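PDB 6U1U: ANGPTL4 C-terminal chain from Homo sapiens, which forms the C-terminal fibrinogen-like domain of a secreted protein that inactivates lipoprotein lipase and thereby regulates triglyceride clearance, and here holds a palmitic acid. Local coordinates for residues 55-60 against 147-152; 105-110 against 118-123; 159-162 against 166-169; 173-178 against 204-209. One frame throughout, in Å; residues are numbered along the deposited sequence.

Interaction 1. Residues 55-60 against 147-152; sequences RPWEAY and QDHDLR
The first turn of helix 57-62 meets the loop after strand 138-140 through a single aromatic side chain, Trp57, which packs on Gln147 and His149. The six-membered part of the indole does much of the touching: CE3 of Trp57 lies 3.7 Å from CB of Gln147. Nearer the backbone, CB of Trp57 sits 3.8 Å from CG of the same glutamine. The two side chains cross at about a right angle, which sets the aliphatic start of the glutamine across the root of the indole. With CG of Trp57 opposite the backbone N (chi1 -176°), the ring leaves the helix on the loop side, and its CZ3 comes to 4.3 Å from CE1 of His149, at the edge of the imidazole and near its plane. The polar ends look elsewhere, Trp57 NE1 to Glu112 and His149 ND1 to Ser143, while Asp146 takes the backbone N of Trp57. In fibrinogen the loop that probably corresponds to this one binds calcium; in this structure two of its carboxylates close turns of the backbone. Asp148 OD2 accepts from Asp150 N at 3.0 Å, forming an Asx turn, and Asp150 OD2 accepts from Arg152 N at 2.9 Å, forming a second. Arg152 also grips the Asp150 carboxylate side-on, NE to OD2 at 2.9 Å in the guanidinium plane and NH2 to OD1 at 2.8 Å, both on syn lone pairs.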
loop_
_atom_site.group_PDB
_atom_site.type_symbol
_atom_site.label_atom_id
_atom_site.label_comp_id
_atom_site.label_asym_id
_atom_site.label_seq_id
_atom_site.Cartn_x
_atom_site.Cartn_y
_atom_site.Cartn_z
ATOM N N ARG A 55 -11.693 -3.072 6.868
ATOM C CA ARG A 55 -12.837 -2.548 6.090
ATOM C C ARG A 55 -13.042 -3.286 4.768
ATOM O O ARG A 55 -12.128 -3.887 4.273
ATOM C CB ARG A 55 -12.675 -1.051 5.844
ATOM C CG ARG A 55 -12.196 -0.277 7.055
ATOM C CD ARG A 55 -12.620 1.164 7.048
ATOM N NE ARG A 55 -12.000 1.852 8.147
ATOM C CZ ARG A 55 -12.350 3.037 8.574
ATOM N NH1 ARG A 55 -13.339 3.673 7.978
ATOM N NH2 ARG A 55 -11.720 3.568 9.591
ATOM N N PRO A 56 -14.246 -3.157 4.189
ATOM C CA PRO A 56 -14.623 -3.829 2.973
ATOM C C PRO A 56 -14.108 -3.125 1.715
ATOM O O PRO A 56 -13.565 -2.097 1.794
ATOM C CB PRO A 56 -16.157 -3.836 2.973
ATOM C CG PRO A 56 -16.558 -2.948 4.114
ATOM C CD PRO A 56 -15.311 -2.317 4.684
ATOM N N TRP A 57 -14.395 -3.747 0.585
ATOM C CA TRP A 57 -13.916 -3.285 -0.734
ATOM C C TRP A 57 -14.214 -1.804 -0.971
ATOM O O TRP A 57 -13.334 -1.097 -1.358
ATOM C CB TRP A 57 -14.558 -4.124 -1.830
ATOM C CG TRP A 57 -14.050 -3.766 -3.184
ATOM C CD1 TRP A 57 -14.612 -2.928 -4.090
ATOM C CD2 TRP A 57 -12.819 -4.208 -3.764
ATOM N NE1 TRP A 57 -13.820 -2.828 -5.194
ATOM C CE2 TRP A 57 -12.714 -3.606 -5.026
ATOM C CE3 TRP A 57 -11.805 -5.056 -3.340
ATOM C CZ2 TRP A 57 -11.633 -3.842 -5.864
ATOM C CZ3 TRP A 57 -10.747 -5.295 -4.169
ATOM C CH2 TRP A 57 -10.663 -4.695 -5.412
ATOM N N GLU A 58 -15.447 -1.392 -0.731
ATOM C CA GLU A 58 -15.760 -0.016 -1.111
ATOM C C GLU A 58 -14.951 0.989 -0.319
ATOM O O GLU A 58 -14.650 2.081 -0.821
ATOM C CB GLU A 58 -17.256 0.256 -0.921
ATOM C CG GLU A 58 -18.137 -0.411 -2.002
ATOM C CD GLU A 58 -17.784 0.033 -3.428
ATOM O OE1 GLU A 58 -17.624 1.253 -3.652
ATOM O OE2 GLU A 58 -17.644 -0.842 -4.315
ATOM N N ALA A 59 -14.611 0.663 0.930
ATOM C CA ALA A 59 -13.803 1.580 1.716
ATOM C C ALA A 59 -12.370 1.604 1.207
ATOM O O ALA A 59 -11.718 2.651 1.216
ATOM C CB ALA A 59 -13.804 1.179 3.184
ATOM N N TYR A 60 -11.844 0.440 0.799
ATOM C CA TYR A 60 -10.483 0.450 0.261
ATOM C C TYR A 60 -10.450 1.120 -1.100
ATOM O O TYR A 60 -9.413 1.658 -1.507
ATOM C CB TYR A 60 -9.924 -0.993 0.179
ATOM C CG TYR A 60 -9.243 -1.335 1.484
ATOM C CD1 TYR A 60 -7.909 -0.937 1.718
ATOM C CD2 TYR A 60 -9.925 -1.976 2.498
ATOM C CE1 TYR A 60 -7.282 -1.178 2.933
ATOM C CE2 TYR A 60 -9.283 -2.232 3.722
ATOM C CZ TYR A 60 -7.964 -1.831 3.923
ATOM O OH TYR A 60 -7.331 -2.072 5.149
ATOM N N GLN A 147 -14.376 -9.292 -1.027
ATOM C CA GLN A 147 -14.008 -9.359 -2.426
ATOM C C GLN A 147 -12.597 -9.943 -2.437
ATOM O O GLN A 147 -11.585 -9.251 -2.635
ATOM C CB GLN A 147 -14.039 -7.995 -3.123
ATOM C CG GLN A 147 -15.424 -7.466 -3.457
ATOM C CD GLN A 147 -16.082 -8.306 -4.542
ATOM O OE1 GLN A 147 -17.157 -8.846 -4.333
ATOM N NE2 GLN A 147 -15.418 -8.450 -5.685
ATOM N N ASP A 148 -12.494 -11.243 -2.172
ATOM C CA ASP A 148 -11.185 -11.868 -2.043
ATOM C C ASP A 148 -10.896 -12.738 -3.259
ATOM O O ASP A 148 -11.779 -13.443 -3.752
ATOM C CB ASP A 148 -11.091 -12.708 -0.773
ATOM C CG ASP A 148 -9.720 -13.373 -0.633
ATOM O OD1 ASP A 148 -8.754 -12.704 -0.186
ATOM O OD2 ASP A 148 -9.613 -14.557 -1.006
ATOM N N HIS A 149 -9.656 -12.700 -3.723
ATOM C CA HIS A 149 -9.295 -13.307 -5.005
ATOM C C HIS A 149 -8.543 -14.630 -4.877
ATOM O O HIS A 149 -8.082 -15.166 -5.893
ATOM C CB HIS A 149 -8.508 -12.287 -5.825
ATOM C CG HIS A 149 -9.363 -11.125 -6.227
ATOM N ND1 HIS A 149 -9.424 -9.955 -5.494
ATOM C CD2 HIS A 149 -10.249 -10.980 -7.241
ATOM C CE1 HIS A 149 -10.308 -9.138 -6.045
ATOM N NE2 HIS A 149 -10.814 -9.731 -7.112
ATOM N N ASP A 150 -8.439 -15.193 -3.676
ATOM C CA ASP A 150 -7.841 -16.524 -3.539
ATOM C C ASP A 150 -8.649 -17.531 -4.359
ATOM O O ASP A 150 -9.864 -17.658 -4.175
ATOM C CB ASP A 150 -7.796 -16.936 -2.059
ATOM C CG ASP A 150 -6.910 -18.178 -1.800
ATOM O OD1 ASP A 150 -6.146 -18.162 -0.806
ATOM O OD2 ASP A 150 -6.990 -19.177 -2.556
ATOM N N LEU A 151 -7.979 -18.238 -5.281
ATOM C CA LEU A 151 -8.709 -19.123 -6.187
ATOM C C LEU A 151 -9.203 -20.374 -5.479
ATOM O O LEU A 151 -10.172 -20.992 -5.935
ATOM C CB LEU A 151 -7.830 -19.530 -7.379
ATOM C CG LEU A 151 -7.591 -18.471 -8.455
ATOM C CD1 LEU A 151 -6.576 -18.970 -9.472
ATOM C CD2 LEU A 151 -8.909 -18.137 -9.138
ATOM N N ARG A 152 -8.533 -20.778 -4.398
ATOM C CA ARG A 152 -8.957 -21.949 -3.640
ATOM C C ARG A 152 -10.355 -21.714 -3.077
ATOM O O ARG A 152 -10.571 -20.801 -2.270
ATOM C CB ARG A 152 -7.954 -22.240 -2.518
ATOM C CG ARG A 152 -6.510 -22.423 -3.006
ATOM C CD ARG A 152 -5.485 -22.429 -1.860
ATOM N NE ARG A 152 -5.102 -21.094 -1.386
ATOM C CZ ARG A 152 -4.160 -20.864 -0.469
ATOM N NH1 ARG A 152 -3.488 -21.876 0.075
ATOM N NH2 ARG A 152 -3.873 -19.623 -0.097
#

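Interaction 2. Residues 105-110 against 118-123; sequences FSVHLG and LQLTAP. With PLM (palmitic acid), chain B.
The imidazole of His108 is joined to the backbone of Gln119 by a water at the edge of the ring and in its plane, 2.8 Å from His108 ND1; this water donates to Gln119 O. Gln119 OE1 approaches the same ring obliquely and lies 3.3 Å from His108 CB. The ring of Phe105 has the tail of the palmitic acid slanting against it, CD2 lying 3.4 Å from CF of the ligand. An alanine here would remove that ring, and the end of the acyl chain would probably lose one wall of its pocket. Leu118 CD2 touches the ligand at CC, 3.6 Å away, and Val107 CG1, set beside its backbone N (chi1 -54°), packs on Leu120 CD2 at 3.7 Å, the two side chains pointing the same way. Two nearly straight bonds, His108 N to Gln119 O at 3.0 Å and Gln119 N to His108 O at 2.8 Å, hold the backbones together. Toward Thr121 the strands part, and a second water bridges Ser106 O to Thr121 N. This is an antiparallel beta hairpin of the fibrinogen-like fold, with the lipid pocket on the face of Val107 and Leu118.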
loop_
_atom_site.group_PDB
_atom_site.type_symbol
_atom_site.label_atom_id
_atom_site.label_comp_id
_atom_site.label_asym_id
_atom_site.label_seq_id
_atom_site.Cartn_x
_atom_site.Cartn_y
_atom_site.Cartn_z
ATOM N N PHE A 105 10.157 0.080 -5.244
ATOM C CA PHE A 105 9.938 -0.869 -6.356
ATOM C C PHE A 105 9.250 -0.143 -7.501
ATOM O O PHE A 105 8.424 0.684 -7.242
ATOM C CB PHE A 105 8.978 -1.984 -5.934
ATOM C CG PHE A 105 9.363 -2.704 -4.676
ATOM C CD1 PHE A 105 10.260 -3.740 -4.704
ATOM C CD2 PHE A 105 8.848 -2.325 -3.463
ATOM C CE1 PHE A 105 10.630 -4.395 -3.553
ATOM C CE2 PHE A 105 9.227 -2.965 -2.311
ATOM C CZ PHE A 105 10.111 -4.000 -2.357
ATOM N N SER A 106 9.573 -0.516 -8.724
ATOM C CA SER A 106 8.853 0.023 -9.872
ATOM C C SER A 106 7.630 -0.854 -10.112
ATOM O O SER A 106 7.755 -2.066 -10.125
ATOM C CB SER A 106 9.741 0.035 -11.118
ATOM O OG SER A 106 10.798 0.957 -10.911
ATOM N N VAL A 107 6.451 -0.249 -10.225
ATOM C CA VAL A 107 5.206 -1.000 -10.421
ATOM C C VAL A 107 4.351 -0.327 -11.484
ATOM O O VAL A 107 4.515 0.855 -11.793
ATOM C CB VAL A 107 4.370 -1.122 -9.111
ATOM C CG1 VAL A 107 5.226 -1.698 -7.987
ATOM C CG2 VAL A 107 3.819 0.261 -8.684
ATOM N N HIS A 108 3.390 -1.094 -12.016
ATOM C CA HIS A 108 2.193 -0.532 -12.617
ATOM C C HIS A 108 0.993 -0.907 -11.760
ATOM O O HIS A 108 1.006 -1.922 -11.051
ATOM C CB HIS A 108 1.984 -1.052 -14.058
ATOM C CG HIS A 108 2.989 -0.529 -15.036
ATOM N ND1 HIS A 108 4.272 -1.026 -15.129
ATOM C CD2 HIS A 108 2.894 0.444 -15.975
ATOM C CE1 HIS A 108 4.924 -0.385 -16.090
ATOM N NE2 HIS A 108 4.115 0.525 -16.606
ATOM N N LEU A 109 -0.057 -0.097 -11.845
ATOM C CA LEU A 109 -1.264 -0.345 -11.061
ATOM C C LEU A 109 -2.443 -0.338 -12.007
ATOM O O LEU A 109 -2.700 0.680 -12.664
ATOM C CB LEU A 109 -1.466 0.715 -9.988
ATOM C CG LEU A 109 -2.769 0.578 -9.182
ATOM C CD1 LEU A 109 -2.680 -0.673 -8.272
ATOM C CD2 LEU A 109 -3.042 1.807 -8.323
ATOM N N GLY A 110 -3.178 -1.439 -12.048
ATOM C CA GLY A 110 -4.370 -1.471 -12.867
ATOM C C GLY A 110 -5.562 -0.782 -12.214
ATOM O O GLY A 110 -5.575 -0.484 -11.020
ATOM N N LEU A 118 -1.645 -4.985 -8.814
ATOM C CA LEU A 118 -0.259 -4.558 -8.899
ATOM C C LEU A 118 0.390 -5.416 -9.961
ATOM O O LEU A 118 0.283 -6.652 -9.920
ATOM C CB LEU A 118 0.446 -4.739 -7.569
ATOM C CG LEU A 118 1.485 -3.751 -7.082
ATOM C CD1 LEU A 118 1.006 -2.313 -7.233
ATOM C CD2 LEU A 118 1.744 -4.106 -5.617
ATOM N N GLN A 119 0.973 -4.754 -10.947
ATOM C CA GLN A 119 1.576 -5.402 -12.103
ATOM C C GLN A 119 3.087 -5.257 -11.983
ATOM O O GLN A 119 3.607 -4.133 -11.975
ATOM C CB GLN A 119 1.025 -4.766 -13.375
ATOM C CG GLN A 119 -0.502 -4.980 -13.436
ATOM C CD GLN A 119 -1.246 -3.949 -14.253
ATOM O OE1 GLN A 119 -0.672 -2.961 -14.728
ATOM N NE2 GLN A 119 -2.551 -4.160 -14.399
ATOM N N LEU A 120 3.741 -6.394 -11.818
ATOM C CA LEU A 120 5.184 -6.408 -11.583
ATOM C C LEU A 120 5.937 -7.046 -12.748
ATOM O O LEU A 120 5.521 -8.051 -13.219
ATOM C CB LEU A 120 5.433 -7.196 -10.297
ATOM C CG LEU A 120 4.674 -6.726 -9.064
ATOM C CD1 LEU A 120 4.959 -7.602 -7.869
ATOM C CD2 LEU A 120 5.044 -5.301 -8.749
ATOM N N THR A 121 7.094 -6.485 -13.113
ATOM C CA THR A 121 7.973 -7.210 -14.041
ATOM C C THR A 121 8.637 -8.386 -13.333
ATOM O O THR A 121 8.623 -8.505 -12.118
ATOM C CB THR A 121 9.060 -6.298 -14.580
ATOM O OG1 THR A 121 9.874 -5.894 -13.479
ATOM C CG2 THR A 121 8.450 -5.094 -15.272
ATOM N N ALA A 122 9.235 -9.300 -14.105
ATOM C CA ALA A 122 9.886 -10.425 -13.440
ATOM C C ALA A 122 11.059 -10.015 -12.535
ATOM O O ALA A 122 11.172 -10.563 -11.421
ATOM C CB ALA A 122 10.317 -11.444 -14.507
ATOM N N PRO A 123 11.929 -9.078 -12.913
ATOM C CA PRO A 123 12.953 -8.631 -11.955
ATOM C C PRO A 123 12.374 -8.039 -10.676
ATOM O O PRO A 123 12.934 -8.267 -9.604
ATOM C CB PRO A 123 13.745 -7.573 -12.747
ATOM C CG PRO A 123 13.506 -7.900 -14.188
ATOM C CD PRO A 123 12.115 -8.496 -14.257
HETATM C C1 PLM B . 5.990 -15.241 -0.196
HETATM O O1 PLM B . 5.104 -15.668 0.579
HETATM O O2 PLM B . 7.155 -15.018 0.158
HETATM C C2 PLM B . 5.634 -15.057 -1.666
HETATM C C3 PLM B . 6.299 -13.974 -2.462
HETATM C C4 PLM B . 5.363 -13.379 -3.502
HETATM C C5 PLM B . 5.662 -11.967 -3.927
HETATM C C6 PLM B . 4.462 -11.171 -4.404
HETATM C C7 PLM B . 4.581 -9.683 -4.195
HETATM C C8 PLM B . 3.293 -8.903 -4.123
HETATM C C9 PLM B . 2.815 -8.692 -2.730
HETATM C CA PLM B . 2.417 -7.317 -2.392
HETATM C CB PLM B . 3.505 -6.319 -2.337
HETATM C CC PLM B . 2.987 -4.938 -2.391
HETATM C CD PLM B . 3.936 -3.896 -1.988
HETATM C CE PLM B . 5.273 -4.080 -2.593
HETATM C CF PLM B . 5.594 -3.206 -3.742
HETATM C CG PLM B . 5.714 -3.962 -5.024
HETATM O O HOH W 1 7.467 -3.748 -12.190
HETATM O O HOH W 2 5.224 -3.336 -13.955
#

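Interaction 3. Residues 159-162 against 166-169; sequences KSLS and WFGT. With PLM (palmitic acid), chain B.
Leu161, the first residue to leave helical geometry after helix 157-160, turns its side chain toward Phe167, in the part of the fibrinogen-like domain spanned by the Cys157-Cys170 disulfide. Its CD1 reaches 3.8 Å from CE1 of Phe167, an approach oblique to the ring, and the leucine and the phenylalanine run alongside each other with opposed directions. The carbonyl oxygen of Leu161 is meanwhile taken by Lys192 NZ. Next in sequence, Ser162 offers its backbone: its O faces the edge of the Phe167 ring, near the ring plane, 4.3 Å from CZ, while its CB points away. Phe167 reaches these residues from the centre of an inverse gamma turn, which a weak bond from Gly168 N to Trp166 O (2.8 Å) closes; Trp165 meets the same ring edge-to-face. On either side of Phe167 in sequence, Trp166 and Thr169 contact the palmitic acid. The O of Trp166 lies 3.4 Å from atom CA of the acyl chain. Thr169 OG1, held between backbone N and carbonyl carbon (chi1 66°), accepts from Ser171 N and donates to the ligand carboxylate, which Lys197 also binds. A valine in place of Thr169 would take away this hydroxyl, and the carboxylate would probably lose one hold, turning more freely, and Ser171 N its acceptor. The bond from Thr169 OG1 to O1 of the palmitic acid is 2.8 Å long, and Thr169 CG2 rests 3.4 Å from C2.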
loop_
_atom_site.group_PDB
_atom_site.type_symbol
_atom_site.label_atom_id
_atom_site.label_comp_id
_atom_site.label_asym_id
_atom_site.label_seq_id
_atom_site.Cartn_x
_atom_site.Cartn_y
_atom_site.Cartn_z
ATOM N N LYS A 159 -10.182 -12.498 4.666
ATOM C CA LYS A 159 -11.005 -12.800 5.836
ATOM C C LYS A 159 -10.191 -13.485 6.930
ATOM O O LYS A 159 -10.408 -13.243 8.121
ATOM C CB LYS A 159 -12.194 -13.676 5.411
ATOM C CG LYS A 159 -13.395 -13.567 6.338
ATOM C CD LYS A 159 -14.712 -13.628 5.563
ATOM C CE LYS A 159 -15.337 -15.016 5.646
ATOM N NZ LYS A 159 -16.623 -15.090 4.864
ATOM N N SER A 160 -9.254 -14.358 6.549
ATOM C CA SER A 160 -8.477 -15.055 7.561
ATOM C C SER A 160 -7.493 -14.117 8.243
ATOM O O SER A 160 -7.156 -14.322 9.405
ATOM C CB SER A 160 -7.773 -16.272 6.944
ATOM O OG SER A 160 -6.504 -15.942 6.429
ATOM N N LEU A 161 -7.052 -13.068 7.559
ATOM C CA LEU A 161 -6.182 -12.103 8.206
ATOM C C LEU A 161 -7.004 -10.881 8.617
ATOM O O LEU A 161 -7.987 -10.997 9.363
ATOM C CB LEU A 161 -5.026 -11.744 7.267
ATOM C CG LEU A 161 -4.203 -12.934 6.760
ATOM C CD1 LEU A 161 -2.934 -12.461 5.986
ATOM C CD2 LEU A 161 -3.831 -13.876 7.884
ATOM N N SER A 162 -6.632 -9.707 8.127
ATOM C CA SER A 162 -7.361 -8.491 8.468
ATOM C C SER A 162 -7.016 -7.451 7.416
ATOM O O SER A 162 -5.905 -7.445 6.901
ATOM C CB SER A 162 -6.966 -7.975 9.846
ATOM O OG SER A 162 -7.733 -6.845 10.238
ATOM N N TRP A 166 -2.726 -6.608 -1.398
ATOM C CA TRP A 166 -2.360 -7.378 -2.590
ATOM C C TRP A 166 -1.785 -8.694 -2.096
ATOM O O TRP A 166 -0.571 -8.883 -1.986
ATOM C CB TRP A 166 -1.343 -6.612 -3.426
ATOM C CG TRP A 166 -1.867 -5.337 -4.022
ATOM C CD1 TRP A 166 -2.634 -5.205 -5.150
ATOM C CD2 TRP A 166 -1.627 -4.010 -3.539
ATOM N NE1 TRP A 166 -2.896 -3.860 -5.390
ATOM C CE2 TRP A 166 -2.286 -3.117 -4.413
ATOM C CE3 TRP A 166 -0.952 -3.499 -2.421
ATOM C CZ2 TRP A 166 -2.286 -1.725 -4.213
ATOM C CZ3 TRP A 166 -0.948 -2.118 -2.221
ATOM C CH2 TRP A 166 -1.620 -1.250 -3.100
ATOM N N PHE A 167 -2.685 -9.607 -1.737
ATOM C CA PHE A 167 -2.275 -10.879 -1.136
ATOM C C PHE A 167 -1.784 -11.823 -2.253
ATOM O O PHE A 167 -2.497 -12.697 -2.733
ATOM C CB PHE A 167 -3.454 -11.470 -0.357
ATOM C CG PHE A 167 -3.870 -10.699 0.900
ATOM C CD1 PHE A 167 -3.054 -10.626 2.026
ATOM C CD2 PHE A 167 -5.117 -10.099 0.979
ATOM C CE1 PHE A 167 -3.475 -9.967 3.148
ATOM C CE2 PHE A 167 -5.544 -9.417 2.120
ATOM C CZ PHE A 167 -4.720 -9.356 3.209
ATOM N N GLY A 168 -0.538 -11.635 -2.701
ATOM C CA GLY A 168 0.012 -12.545 -3.708
ATOM C C GLY A 168 0.206 -13.963 -3.185
ATOM O O GLY A 168 0.047 -14.946 -3.919
ATOM N N THR A 169 0.633 -14.084 -1.944
ATOM C CA THR A 169 0.388 -15.221 -1.089
ATOM C C THR A 169 -0.308 -14.663 0.147
ATOM O O THR A 169 -0.552 -13.453 0.261
ATOM C CB THR A 169 1.702 -15.917 -0.711
ATOM O OG1 THR A 169 2.471 -15.013 0.093
ATOM C CG2 THR A 169 2.483 -16.287 -1.975
HETATM C C1 PLM B . 5.990 -15.241 -0.196
HETATM O O1 PLM B . 5.104 -15.668 0.579
HETATM O O2 PLM B . 7.155 -15.018 0.158
HETATM C C2 PLM B . 5.634 -15.057 -1.666
HETATM C C3 PLM B . 6.299 -13.974 -2.462
HETATM C C4 PLM B . 5.363 -13.379 -3.502
HETATM C C5 PLM B . 5.662 -11.967 -3.927
HETATM C C6 PLM B . 4.462 -11.171 -4.404
HETATM C C7 PLM B . 4.581 -9.683 -4.195
HETATM C C8 PLM B . 3.293 -8.903 -4.123
HETATM C C9 PLM B . 2.815 -8.692 -2.730
HETATM C CA PLM B . 2.417 -7.317 -2.392
HETATM C CB PLM B . 3.505 -6.319 -2.337
HETATM C CC PLM B . 2.987 -4.938 -2.391
HETATM C CD PLM B . 3.936 -3.896 -1.988
HETATM C CE PLM B . 5.273 -4.080 -2.593
HETATM C CF PLM B . 5.594 -3.206 -3.742
HETATM C CG PLM B . 5.714 -3.962 -5.024
#

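Interaction 4. Residues 173-178 against 204-209; sequences SNLNGQ and YPLQAT
A bond of 2.9 Å from Asn176 N to Asn174 OD1 closes the Asx turn that presents Leu175 to Leu206 and Thr209. The N-H comes from above the plane of the Asn174 amide, 49° out of it, and the same residues begin a type I beta turn that ends at Gly177. Between its two polar neighbours Leu175 points toward the other segment: CD2 touches Thr209 CG2 at 3.9 Å and Leu206 CD1 at 4.0 Å, so one methyl serves both partners. CG of Leu175 stands opposite the carbonyl carbon (chi1 -58°), and its side chain crosses each of the others at a slant. Thr209 meets the Leu175 side chain with its methyl, CG2; its hydroxyl is bonded to Gln44, which also binds Asn176. The contact thus lays the turn after strand 173-174 over the start of strand 208-215, with Leu175 also touching Val91 and Leu93 of strand 87-94 and Gln44 of strand 38-46, the two strands that pair with strand 208-215.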
loop_
_atom_site.group_PDB
_atom_site.type_symbol
_atom_site.label_atom_id
_atom_site.label_comp_id
_atom_site.label_asym_id
_atom_site.label_seq_id
_atom_site.Cartn_x
_atom_site.Cartn_y
_atom_site.Cartn_z
ATOM N N SER A 173 3.301 -10.266 3.024
ATOM C CA SER A 173 3.179 -8.972 3.691
ATOM C C SER A 173 1.710 -8.635 3.838
ATOM O O SER A 173 0.856 -9.198 3.159
ATOM C CB SER A 173 3.836 -7.850 2.916
ATOM O OG SER A 173 3.312 -7.853 1.582
ATOM N N ASN A 174 1.452 -7.671 4.719
ATOM C CA ASN A 174 0.147 -7.046 4.856
ATOM C C ASN A 174 0.352 -5.812 5.705
ATOM O O ASN A 174 0.414 -5.901 6.941
ATOM C CB ASN A 174 -0.878 -7.981 5.506
ATOM C CG ASN A 174 -2.205 -7.299 5.684
ATOM O OD1 ASN A 174 -2.392 -6.204 5.141
ATOM N ND2 ASN A 174 -3.145 -7.924 6.440
ATOM N N LEU A 175 0.521 -4.641 5.082
ATOM C CA LEU A 175 0.719 -3.466 5.903
ATOM C C LEU A 175 -0.607 -2.877 6.388
ATOM O O LEU A 175 -0.606 -1.882 7.128
ATOM C CB LEU A 175 1.535 -2.419 5.131
ATOM C CG LEU A 175 2.904 -2.958 4.668
ATOM C CD1 LEU A 175 3.682 -1.829 4.016
ATOM C CD2 LEU A 175 3.670 -3.534 5.845
ATOM N N ASN A 176 -1.721 -3.495 6.016
ATOM C CA ASN A 176 -3.048 -3.029 6.385
ATOM C C ASN A 176 -3.707 -3.973 7.402
ATOM O O ASN A 176 -4.933 -3.963 7.561
ATOM C CB ASN A 176 -3.924 -2.887 5.133
ATOM C CG ASN A 176 -3.523 -1.694 4.278
ATOM O OD1 ASN A 176 -2.895 -0.763 4.766
ATOM N ND2 ASN A 176 -3.894 -1.722 2.978
ATOM N N GLY A 177 -2.915 -4.779 8.112
ATOM C CA GLY A 177 -3.480 -5.683 9.101
ATOM C C GLY A 177 -3.805 -4.967 10.415
ATOM O O GLY A 177 -3.788 -3.745 10.518
ATOM N N GLN A 178 -4.121 -5.767 11.437
ATOM C CA GLN A 178 -4.545 -5.206 12.719
ATOM C C GLN A 178 -3.337 -4.650 13.462
ATOM O O GLN A 178 -2.311 -5.315 13.542
ATOM C CB GLN A 178 -5.233 -6.296 13.550
ATOM C CG GLN A 178 -5.971 -5.769 14.783
ATOM C CD GLN A 178 -6.732 -6.877 15.509
ATOM O OE1 GLN A 178 -7.114 -7.881 14.900
ATOM N NE2 GLN A 178 -6.935 -6.703 16.814
ATOM N N TYR A 204 6.178 -10.599 13.120
ATOM C CA TYR A 204 6.600 -9.399 13.823
ATOM C C TYR A 204 5.601 -8.275 13.538
ATOM O O TYR A 204 5.425 -7.907 12.371
ATOM C CB TYR A 204 7.997 -8.983 13.372
ATOM C CG TYR A 204 8.546 -7.851 14.204
ATOM C CD1 TYR A 204 9.319 -8.102 15.339
ATOM C CD2 TYR A 204 8.284 -6.522 13.879
ATOM C CE1 TYR A 204 9.802 -7.070 16.107
ATOM C CE2 TYR A 204 8.764 -5.488 14.639
ATOM C CZ TYR A 204 9.518 -5.760 15.761
ATOM O OH TYR A 204 9.993 -4.705 16.510
ATOM N N PRO A 205 4.951 -7.693 14.550
ATOM C CA PRO A 205 4.006 -6.585 14.299
ATOM C C PRO A 205 4.752 -5.261 14.191
ATOM O O PRO A 205 5.382 -4.802 15.146
ATOM C CB PRO A 205 3.085 -6.619 15.527
ATOM C CG PRO A 205 3.996 -7.067 16.639
ATOM C CD PRO A 205 5.017 -8.038 15.980
ATOM N N LEU A 206 4.656 -4.621 13.029
ATOM C CA LEU A 206 5.424 -3.405 12.809
ATOM C C LEU A 206 4.839 -2.228 13.575
ATOM O O LEU A 206 3.637 -2.170 13.866
ATOM C CB LEU A 206 5.479 -3.081 11.318
ATOM C CG LEU A 206 6.265 -4.139 10.543
ATOM C CD1 LEU A 206 6.001 -4.058 9.056
ATOM C CD2 LEU A 206 7.784 -3.967 10.817
ATOM N N GLN A 207 5.709 -1.281 13.914
ATOM C CA GLN A 207 5.272 -0.126 14.684
ATOM C C GLN A 207 4.682 0.964 13.797
ATOM O O GLN A 207 3.782 1.689 14.234
ATOM C CB GLN A 207 6.444 0.431 15.503
ATOM C CG GLN A 207 6.031 1.536 16.482
ATOM C CD GLN A 207 7.191 2.379 16.992
ATOM O OE1 GLN A 207 8.320 1.899 17.137
ATOM N NE2 GLN A 207 6.909 3.637 17.302
ATOM N N ALA A 208 5.192 1.118 12.571
ATOM C CA ALA A 208 4.734 2.194 11.697
ATOM C C ALA A 208 5.035 1.807 10.255
ATOM O O ALA A 208 5.975 1.055 9.984
ATOM C CB ALA A 208 5.386 3.544 12.036
ATOM N N THR A 209 4.187 2.289 9.335
ATOM C CA THR A 209 4.366 2.033 7.913
ATOM C C THR A 209 4.023 3.305 7.153
ATOM O O THR A 209 3.155 4.076 7.574
ATOM C CB THR A 209 3.460 0.875 7.386
ATOM O OG1 THR A 209 2.067 1.245 7.494
ATOM C CG2 THR A 209 3.660 -0.410 8.193
#

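Interactions 2 and 3 share the palmitic acid: the hairpin 105-110/118-123 lines the pocket at the tail of the chain, and 166-169 lines its middle and its carboxylate. They also touch directly, Leu118 N lying 3.8 Å from Trp166 CD1, although their centres are 19 Å apart. Interaction 4 lies near the pocket, the side chain of Leu175 being about 6 Å from the ligand, and it joins interaction 3 through a probable hydrogen bond of 2.8 Å from Asn174 ND2 to Ser162 O. Interaction 1 is more remote, with His149 about 12 Å from the palmitic acid, yet Tyr60 CE1 packs 3.4 Å from Asn176 ND2 of interaction 4.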